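Local coordinates for HTH cro/C1-type domain-containing protein (Thermotoga maritima, PDB 2WUS) that is RodZ, a membrane protein linked to bacterial cell shape, whose N-terminal helix-turn-helix domain belongs to a generally DNA-binding family but here contacts another protein, at residues C[26-40]-C[55-67]. Numbering follows the deposited sequence.
Sequences ASLFTNINPSKLKRI and KSYIKRYSEFLEL
Three donors share the carbonyl oxygen Ala26 O: Phe29 N, Thr30 N and the side-chain hydroxyl Thr30 OG1, the last at 2.8 Å and above the carbonyl plane. Threonine suits this helix end because one branch is spent on that bond while the other, CG2, reaches the 55-64 helix, 3.7 Å from Arg60 CB. Ala26 is small enough to let Phe64 come close, its CB 3.8 Å from Phe64 CE2. With CG anti to the backbone N (chi1 169°), the flat Phe64 ring meets Phe29 as well; the two planes are nearly parallel but slid apart, centroids 5.6 Å from each other. Helices 23-29 and 34-42 correspond to the helix-turn-helix pair, as in Cro/C1-type domains, and the 34-40 segment crosses 55-64 almost perpendicularly (89°), its axis 11.5 Å away. Here the branched Leu37 sets one methyl, CD2, over the centre of the Tyr61 ring, 3.8 Å from the centroid, a CH-pi contact; Leu65 CD1 covers the opposite face nearer the rim, and Ile40 CG2 lies at the edge. Tyrosine combines this apolar ring with a hydroxyl that bonds Glu41. With an alanine in its place, a gap would probably open beneath Leu37, and Glu41 would lose its hydroxyl partner. Ile32 is long enough for CD1 to meet Tyr57 obliquely, 3.4 Å from Tyr57 CD2, and lie over one face of the Arg60 guanidinium. The bent Lys36 chain crosses the Tyr57 phenol obliquely near its hydroxyl, which bonds Asp49. Arg60 NH1 hydrogen-bonds to the backbone of the chain of another protein.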
ATOM      1  N   ALA C  26      22.808  -7.471  20.914  1.00 18.83           N
ATOM      2  CA  ALA C  26      21.494  -7.019  20.474  1.00  8.34           C
ATOM      3  C   ALA C  26      21.513  -6.523  19.041  1.00 18.19           C
ATOM      4  O   ALA C  26      20.639  -6.872  18.263  1.00 34.94           O
ATOM      5  CB  ALA C  26      20.976  -5.933  21.381  1.00  6.70           C
ATOM      6  N   SER C  27      22.491  -5.702  18.685  1.00 16.92           N
ATOM      7  CA  SER C  27      22.507  -5.116  17.342  1.00 16.23           C
ATOM      8  C   SER C  27      22.719  -6.167  16.254  1.00 16.25           C
ATOM      9  O   SER C  27      22.360  -5.936  15.100  1.00 19.67           O
ATOM     10  CB  SER C  27      23.543  -3.985  17.217  1.00 14.29           C
ATOM     11  OG  SER C  27      24.871  -4.482  17.304  1.00 16.11           O
ATOM     12  N   LEU C  28      23.295  -7.314  16.614  1.00 10.39           N
ATOM     13  CA  LEU C  28      23.565  -8.374  15.638  1.00 10.58           C
ATOM     14  C   LEU C  28      22.346  -9.246  15.331  1.00 22.17           C
ATOM     15  O   LEU C  28      22.277  -9.865  14.274  1.00 34.96           O
ATOM     16  CB  LEU C  28      24.726  -9.251  16.102  1.00 16.68           C
ATOM     17  CG  LEU C  28      26.103  -8.606  15.953  1.00 18.72           C
ATOM     18  CD1 LEU C  28      27.125  -9.399  16.739  1.00 13.80           C
ATOM     19  CD2 LEU C  28      26.473  -8.506  14.481  1.00 13.49           C
ATOM     20  N   PHE C  29      21.388  -9.257  16.258  1.00 21.48           N
ATOM     21  CA  PHE C  29      20.194 -10.090  16.206  1.00 10.17           C
ATOM     22  C   PHE C  29      19.028  -9.331  15.612  1.00 22.05           C
ATOM     23  O   PHE C  29      18.160  -9.920  14.974  1.00 42.32           O
ATOM     24  CB  PHE C  29      19.814 -10.522  17.616  1.00 18.75           C
ATOM     25  CG  PHE C  29      20.639 -11.659  18.149  1.00 33.79           C
ATOM     26  CD1 PHE C  29      20.612 -12.903  17.534  1.00 37.56           C
ATOM     27  CD2 PHE C  29      21.427 -11.491  19.280  1.00 34.72           C
ATOM     28  CE1 PHE C  29      21.365 -13.956  18.031  1.00 32.24           C
ATOM     29  CE2 PHE C  29      22.182 -12.536  19.779  1.00 27.69           C
ATOM     30  CZ  PHE C  29      22.148 -13.770  19.149  1.00 26.35           C
ATOM     31  N   THR C  30      18.990  -8.027  15.863  1.00 20.88           N
ATOM     32  CA  THR C  30      18.119  -7.092  15.158  1.00 25.38           C
ATOM     33  C   THR C  30      19.069  -6.173  14.485  1.00 37.69           C
ATOM     34  O   THR C  30      19.771  -5.443  15.177  1.00 67.70           O
ATOM     35  CB  THR C  30      17.404  -6.150  16.120  1.00 28.73           C
ATOM     36  OG1 THR C  30      18.190  -5.983  17.309  1.00 19.44           O
ATOM     37  CG2 THR C  30      15.968  -6.645  16.443  1.00145.02           C
ATOM     38  N   ASN C  31      19.102  -6.167  13.164  1.00 19.26           N
ATOM     39  CA  ASN C  31      20.164  -5.459  12.447  1.00  3.50           C
ATOM     40  C   ASN C  31      20.312  -3.970  12.768  1.00 13.08           C
ATOM     41  O   ASN C  31      20.789  -3.175  11.957  1.00 24.76           O
ATOM     42  CB  ASN C  31      19.975  -5.663  10.956  1.00  7.96           C
ATOM     43  CG  ASN C  31      20.386  -7.029  10.523  1.00 11.79           C
ATOM     44  OD1 ASN C  31      19.559  -7.927  10.359  1.00 23.29           O
ATOM     45  ND2 ASN C  31      21.687  -7.220  10.389  1.00 16.45           N
ATOM     46  N   ILE C  32      19.909  -3.601  13.969  1.00 13.58           N
ATOM     47  CA  ILE C  32      20.032  -2.242  14.445  1.00 18.07           C
ATOM     48  C   ILE C  32      21.495  -1.858  14.628  1.00 33.28           C
ATOM     49  O   ILE C  32      22.389  -2.567  14.172  1.00 62.97           O
ATOM     50  CB  ILE C  32      19.210  -2.062  15.719  1.00 17.05           C
ATOM     51  CG1 ILE C  32      17.875  -2.810  15.554  1.00 20.18           C
ATOM     52  CG2 ILE C  32      18.999  -0.591  16.025  1.00 10.30           C
ATOM     53  CD1 ILE C  32      16.622  -1.963  15.785  1.00  4.24           C
ATOM     54  N   ASN C  33      21.739  -0.722  15.250  1.00 23.96           N
ATOM     55  CA  ASN C  33      23.098  -0.253  15.421  1.00 33.16           C
ATOM     56  C   ASN C  33      23.268   0.142  16.877  1.00 33.11           C
ATOM     57  O   ASN C  33      22.514   0.958  17.379  1.00 34.10           O
ATOM     58  CB  ASN C  33      23.405   0.890  14.432  1.00 32.86           C
ATOM     59  CG  ASN C  33      24.848   1.416  14.538  1.00 34.42           C
ATOM     60  OD1 ASN C  33      25.182   2.165  15.468  1.00 22.41           O
ATOM     61  ND2 ASN C  33      25.691   1.056  13.562  1.00  4.89           N
ATOM     62  N   PRO C  34      24.273  -0.426  17.554  1.00 22.60           N
ATOM     63  CA  PRO C  34      24.326  -0.182  18.996  1.00 11.55           C
ATOM     64  C   PRO C  34      24.142   1.315  19.284  1.00 11.93           C
ATOM     65  O   PRO C  34      23.527   1.703  20.285  1.00 10.03           O
ATOM     66  CB  PRO C  34      25.714  -0.676  19.369  1.00 14.38           C
ATOM     67  CG  PRO C  34      26.060  -1.655  18.270  1.00 21.77           C
ATOM     68  CD  PRO C  34      25.501  -1.057  17.053  1.00  4.61           C
ATOM     69  N   SER C  35      24.626   2.149  18.372  1.00 13.34           N
ATOM     70  CA  SER C  35      24.412   3.589  18.455  1.00 12.45           C
ATOM     71  C   SER C  35      22.928   3.960  18.630  1.00 16.12           C
ATOM     72  O   SER C  35      22.552   4.617  19.607  1.00 10.01           O
ATOM     73  CB  SER C  35      24.981   4.259  17.213  1.00 15.15           C
ATOM     74  OG  SER C  35      24.481   5.580  17.102  1.00 34.98           O
ATOM     75  N   LYS C  36      22.099   3.525  17.678  1.00 17.69           N
ATOM     76  CA  LYS C  36      20.644   3.720  17.721  1.00 16.37           C
ATOM     77  C   LYS C  36      19.964   3.123  18.968  1.00 19.99           C
ATOM     78  O   LYS C  36      19.145   3.793  19.611  1.00 20.21           O
ATOM     79  CB  LYS C  36      19.987   3.163  16.447  1.00 16.28           C
ATOM     80  CG  LYS C  36      20.445   3.818  15.148  1.00 18.32           C
ATOM     81  CD  LYS C  36      19.321   3.873  14.112  1.00 16.18           C
ATOM     82  CE  LYS C  36      19.724   3.224  12.787  1.00 16.93           C
ATOM     83  NZ  LYS C  36      20.233   4.192  11.769  1.00 21.90           N
ATOM     84  N   LEU C  37      20.286   1.871  19.302  1.00 11.77           N
ATOM     85  CA  LEU C  37      19.787   1.279  20.544  1.00 22.00           C
ATOM     86  C   LEU C  37      20.178   2.118  21.776  1.00 24.95           C
ATOM     87  O   LEU C  37      19.348   2.326  22.661  1.00 32.75           O
ATOM     88  CB  LEU C  37      20.202  -0.200  20.722  1.00  5.12           C
ATOM     89  CG  LEU C  37      19.927  -1.284  19.660  1.00  8.85           C
ATOM     90  CD1 LEU C  37      20.452  -2.665  20.062  1.00  4.79           C
ATOM     91  CD2 LEU C  37      18.478  -1.413  19.320  1.00  9.29           C
ATOM     92  N   LYS C  38      21.419   2.604  21.844  1.00 18.91           N
ATOM     93  CA  LYS C  38      21.816   3.389  23.012  1.00 28.20           C
ATOM     94  C   LYS C  38      20.842   4.536  23.174  1.00 17.48           C
ATOM     95  O   LYS C  38      20.147   4.647  24.183  1.00 19.67           O
ATOM     96  CB  LYS C  38      23.245   3.932  22.906  1.00 41.49           C
ATOM     97  CG  LYS C  38      23.738   4.625  24.194  1.00 52.69           C
ATOM     98  CD  LYS C  38      24.931   3.892  24.844  1.00 67.76           C
ATOM     99  CE  LYS C  38      24.821   3.767  26.384  1.00 70.30           C
ATOM    100  NZ  LYS C  38      24.964   5.060  27.129  1.00 67.29           N
ATOM    101  N   ARG C  39      20.785   5.380  22.157  1.00  9.72           N
ATOM    102  CA  ARG C  39      19.842   6.490  22.134  1.00 15.66           C
ATOM    103  C   ARG C  39      18.445   6.063  22.597  1.00 13.96           C
ATOM    104  O   ARG C  39      17.861   6.679  23.482  1.00 24.87           O
ATOM    105  CB  ARG C  39      19.804   7.124  20.734  1.00 16.40           C
ATOM    106  CG  ARG C  39      21.196   7.461  20.173  1.00 19.89           C
ATOM    107  CD  ARG C  39      21.127   8.502  19.071  1.00 24.27           C
ATOM    108  NE  ARG C  39      20.000   9.405  19.296  1.00 29.94           N
ATOM    109  CZ  ARG C  39      19.630  10.376  18.465  1.00 26.03           C
ATOM    110  NH1 ARG C  39      18.576  11.125  18.765  1.00 28.02           N
ATOM    111  NH2 ARG C  39      20.301  10.594  17.338  1.00 13.25           N
ATOM    112  N   ILE C  40      17.916   4.997  22.013  1.00 12.73           N
ATOM    113  CA  ILE C  40      16.583   4.519  22.381  1.00 13.03           C
ATOM    114  C   ILE C  40      16.452   4.283  23.879  1.00 23.50           C
ATOM    115  O   ILE C  40      15.397   4.552  24.470  1.00 19.53           O
ATOM    116  CB  ILE C  40      16.230   3.230  21.629  1.00 12.13           C
ATOM    117  CG1 ILE C  40      15.811   3.571  20.198  1.00 14.42           C
ATOM    118  CG2 ILE C  40      15.130   2.482  22.341  1.00  6.57           C
ATOM    119  CD1 ILE C  40      15.690   2.370  19.319  1.00 14.57           C
ATOM    120  N   LYS C  55       9.510   3.508  14.696  1.00 11.37           N
ATOM    121  CA  LYS C  55       8.482   2.673  15.273  1.00 13.75           C
ATOM    122  C   LYS C  55       8.772   1.220  14.943  1.00 14.03           C
ATOM    123  O   LYS C  55       8.196   0.321  15.549  1.00 13.18           O
ATOM    124  CB  LYS C  55       7.088   3.108  14.799  1.00  7.80           C
ATOM    125  CG  LYS C  55       6.599   4.392  15.429  1.00  9.43           C
ATOM    126  CD  LYS C  55       5.648   5.162  14.515  1.00 34.42           C
ATOM    127  CE  LYS C  55       4.322   4.448  14.320  1.00 50.00           C
ATOM    128  NZ  LYS C  55       3.471   4.427  15.549  1.00 59.54           N
ATOM    129  N   SER C  56       9.675   0.990  13.992  1.00 10.46           N
ATOM    130  CA  SER C  56       9.998  -0.381  13.612  1.00 18.25           C
ATOM    131  C   SER C  56      11.174  -0.930  14.430  1.00 30.44           C
ATOM    132  O   SER C  56      11.211  -2.125  14.716  1.00 31.98           O
ATOM    133  CB  SER C  56      10.188  -0.537  12.087  1.00 16.11           C
ATOM    134  OG  SER C  56      11.548  -0.433  11.675  1.00 20.07           O
ATOM    135  N   TYR C  57      12.114  -0.062  14.822  1.00 29.72           N
ATOM    136  CA  TYR C  57      13.171  -0.454  15.761  1.00 24.70           C
ATOM    137  C   TYR C  57      12.520  -0.859  17.073  1.00 23.71           C
ATOM    138  O   TYR C  57      12.850  -1.888  17.652  1.00 29.46           O
ATOM    139  CB  TYR C  57      14.145   0.687  16.059  1.00  4.82           C
ATOM    140  CG  TYR C  57      14.863   1.252  14.875  1.00  9.91           C
ATOM    141  CD1 TYR C  57      15.145   2.601  14.800  1.00  4.82           C
ATOM    142  CD2 TYR C  57      15.256   0.439  13.829  1.00 12.63           C
ATOM    143  CE1 TYR C  57      15.790   3.128  13.719  1.00  4.78           C
ATOM    144  CE2 TYR C  57      15.916   0.961  12.738  1.00 13.64           C
ATOM    145  CZ  TYR C  57      16.173   2.306  12.695  1.00 21.74           C
ATOM    146  OH  TYR C  57      16.813   2.831  11.614  1.00 30.81           O
ATOM    147  N   ILE C  58      11.609  -0.020  17.546  1.00 14.05           N
ATOM    148  CA  ILE C  58      10.871  -0.292  18.768  1.00 12.88           C
ATOM    149  C   ILE C  58      10.164  -1.639  18.717  1.00 26.97           C
ATOM    150  O   ILE C  58      10.239  -2.425  19.670  1.00 32.38           O
ATOM    151  CB  ILE C  58       9.855   0.826  19.060  1.00 11.14           C
ATOM    152  CG1 ILE C  58      10.609   2.146  19.221  1.00  6.73           C
ATOM    153  CG2 ILE C  58       9.044   0.500  20.298  1.00  7.36           C
ATOM    154  CD1 ILE C  58       9.750   3.309  19.532  1.00  9.39           C
ATOM    155  N   LYS C  59       9.480  -1.906  17.609  1.00 31.62           N
ATOM    156  CA  LYS C  59       8.806  -3.183  17.444  1.00 33.32           C
ATOM    157  C   LYS C  59       9.871  -4.262  17.609  1.00 28.03           C
ATOM    158  O   LYS C  59       9.796  -5.089  18.517  1.00 26.55           O
ATOM    159  CB  LYS C  59       8.116  -3.263  16.075  1.00 34.95           C
ATOM    160  CG  LYS C  59       7.216  -4.497  15.855  1.00 44.80           C
ATOM    161  CD  LYS C  59       6.783  -4.652  14.377  1.00 50.92           C
ATOM    162  CE  LYS C  59       6.161  -6.030  14.080  1.00 47.70           C
ATOM    163  NZ  LYS C  59       6.217  -6.407  12.623  1.00 38.74           N
ATOM    164  N   ARG C  60      10.897  -4.184  16.765  1.00 15.35           N
ATOM    165  CA  ARG C  60      11.962  -5.183  16.679  1.00 13.06           C
ATOM    166  C   ARG C  60      12.719  -5.476  17.959  1.00 15.56           C
ATOM    167  O   ARG C  60      12.968  -6.631  18.284  1.00 23.85           O
ATOM    168  CB  ARG C  60      12.946  -4.759  15.614  1.00  4.78           C
ATOM    169  CG  ARG C  60      12.358  -4.849  14.256  1.00  4.64           C
ATOM    170  CD  ARG C  60      13.431  -5.084  13.247  1.00 11.49           C
ATOM    171  NE  ARG C  60      13.626  -3.871  12.484  1.00 13.52           N
ATOM    172  CZ  ARG C  60      14.804  -3.445  12.062  1.00 18.81           C
ATOM    173  NH1 ARG C  60      14.878  -2.325  11.368  1.00 26.84           N
ATOM    174  NH2 ARG C  60      15.901  -4.140  12.340  1.00 21.54           N
ATOM    175  N   TYR C  61      13.123  -4.420  18.649  1.00 14.24           N
ATOM    176  CA  TYR C  61      13.746  -4.531  19.956  1.00 18.15           C
ATOM    177  C   TYR C  61      12.818  -5.288  20.875  1.00 16.11           C
ATOM    178  O   TYR C  61      13.190  -6.303  21.441  1.00 22.99           O
ATOM    179  CB  TYR C  61      13.974  -3.146  20.541  1.00 25.51           C
ATOM    180  CG  TYR C  61      15.224  -3.013  21.374  1.00 27.62           C
ATOM    181  CD1 TYR C  61      16.123  -4.064  21.494  1.00 25.32           C
ATOM    182  CD2 TYR C  61      15.513  -1.822  22.031  1.00 23.28           C
ATOM    183  CE1 TYR C  61      17.269  -3.928  22.248  1.00 28.26           C
ATOM    184  CE2 TYR C  61      16.650  -1.676  22.778  1.00 24.44           C
ATOM    185  CZ  TYR C  61      17.527  -2.728  22.886  1.00 35.86           C
ATOM    186  OH  TYR C  61      18.667  -2.573  23.646  1.00 51.12           O
ATOM    187  N   SER C  62      11.598  -4.788  21.012  1.00 12.93           N
ATOM    188  CA  SER C  62      10.610  -5.404  21.892  1.00 16.00           C
ATOM    189  C   SER C  62      10.380  -6.882  21.613  1.00 15.97           C
ATOM    190  O   SER C  62      10.158  -7.649  22.534  1.00 26.94           O
ATOM    191  CB  SER C  62       9.285  -4.664  21.785  1.00 17.89           C
ATOM    192  OG  SER C  62       9.475  -3.291  22.042  1.00 29.04           O
ATOM    193  N   GLU C  63      10.402  -7.269  20.344  1.00 15.62           N
ATOM    194  CA  GLU C  63      10.192  -8.656  19.956  1.00 24.40           C
ATOM    195  C   GLU C  63      11.407  -9.494  20.316  1.00 30.84           C
ATOM    196  O   GLU C  63      11.279 -10.669  20.651  1.00 33.65           O
ATOM    197  CB  GLU C  63       9.945  -8.758  18.451  1.00 40.85           C
ATOM    198  CG  GLU C  63       8.562  -8.297  17.978  1.00 57.98           C
ATOM    199  CD  GLU C  63       8.330  -8.578  16.491  1.00 72.81           C
ATOM    200  OE1 GLU C  63       7.386  -8.002  15.904  1.00 75.36           O
ATOM    201  OE2 GLU C  63       9.099  -9.377  15.908  1.00 78.40           O
ATOM    202  N   PHE C  64      12.585  -8.875  20.226  1.00 28.65           N
ATOM    203  CA  PHE C  64      13.852  -9.508  20.586  1.00 28.34           C
ATOM    204  C   PHE C  64      13.975  -9.798  22.086  1.00 30.99           C
ATOM    205  O   PHE C  64      14.483 -10.844  22.480  1.00 30.56           O
ATOM    206  CB  PHE C  64      15.021  -8.631  20.138  1.00 26.40           C
ATOM    207  CG  PHE C  64      16.348  -9.055  20.696  1.00 25.69           C
ATOM    208  CD1 PHE C  64      16.889 -10.297  20.376  1.00  6.06           C
ATOM    209  CD2 PHE C  64      17.060  -8.211  21.537  1.00 19.98           C
ATOM    210  CE1 PHE C  64      18.098 -10.691  20.887  1.00  6.07           C
ATOM    211  CE2 PHE C  64      18.286  -8.600  22.059  1.00 16.65           C
ATOM    212  CZ  PHE C  64      18.803  -9.840  21.731  1.00 25.00           C
ATOM    213  N   LEU C  65      13.535  -8.849  22.907  1.00 33.36           N
ATOM    214  CA  LEU C  65      13.420  -9.036  24.350  1.00 31.31           C
ATOM    215  C   LEU C  65      12.027  -9.594  24.641  1.00 38.43           C
ATOM    216  O   LEU C  65      11.233  -9.786  23.731  1.00 53.00           O
ATOM    217  CB  LEU C  65      13.640  -7.704  25.064  1.00 25.90           C
ATOM    218  CG  LEU C  65      14.911  -6.943  24.650  1.00 25.76           C
ATOM    219  CD1 LEU C  65      14.976  -5.563  25.292  1.00  7.44           C
ATOM    220  CD2 LEU C  65      16.170  -7.730  24.962  1.00  7.30           C
ATOM    221  N   GLU C  66      11.711  -9.872  25.893  1.00 38.29           N
ATOM    222  CA  GLU C  66      10.429 -10.516  26.182  1.00 52.94           C
ATOM    223  C   GLU C  66       9.266  -9.542  26.027  1.00 42.07           C
ATOM    224  O   GLU C  66       8.114  -9.910  26.237  1.00 48.43           O
ATOM    225  CB  GLU C  66      10.434 -11.108  27.607  1.00 74.02           C
ATOM    226  CG  GLU C  66       9.238 -12.008  27.963  1.00 87.47           C
ATOM    227  CD  GLU C  66       8.195 -11.327  28.862  1.00 97.94           C
ATOM    228  OE1 GLU C  66       7.035 -11.799  28.897  1.00 98.74           O
ATOM    229  OE2 GLU C  66       8.527 -10.325  29.535  1.00100.15           O
ATOM    230  N   LEU C  67       9.566  -8.302  25.657  1.00 29.82           N
ATOM    231  CA  LEU C  67       8.600  -7.209  25.815  1.00 31.87           C
ATOM    232  C   LEU C  67       7.317  -7.320  24.973  1.00 34.22           C
ATOM    233  O   LEU C  67       7.296  -8.015  23.955  1.00 29.41           O
ATOM    234  CB  LEU C  67       9.277  -5.864  25.557  1.00 28.20           C
ATOM    235  CG  LEU C  67       9.899  -5.140  26.750  1.00 23.46           C
ATOM    236  CD1 LEU C  67       9.718  -5.960  28.002  1.00 15.80           C
ATOM    237  CD2 LEU C  67      11.378  -4.853  26.484  1.00 27.52           C
TER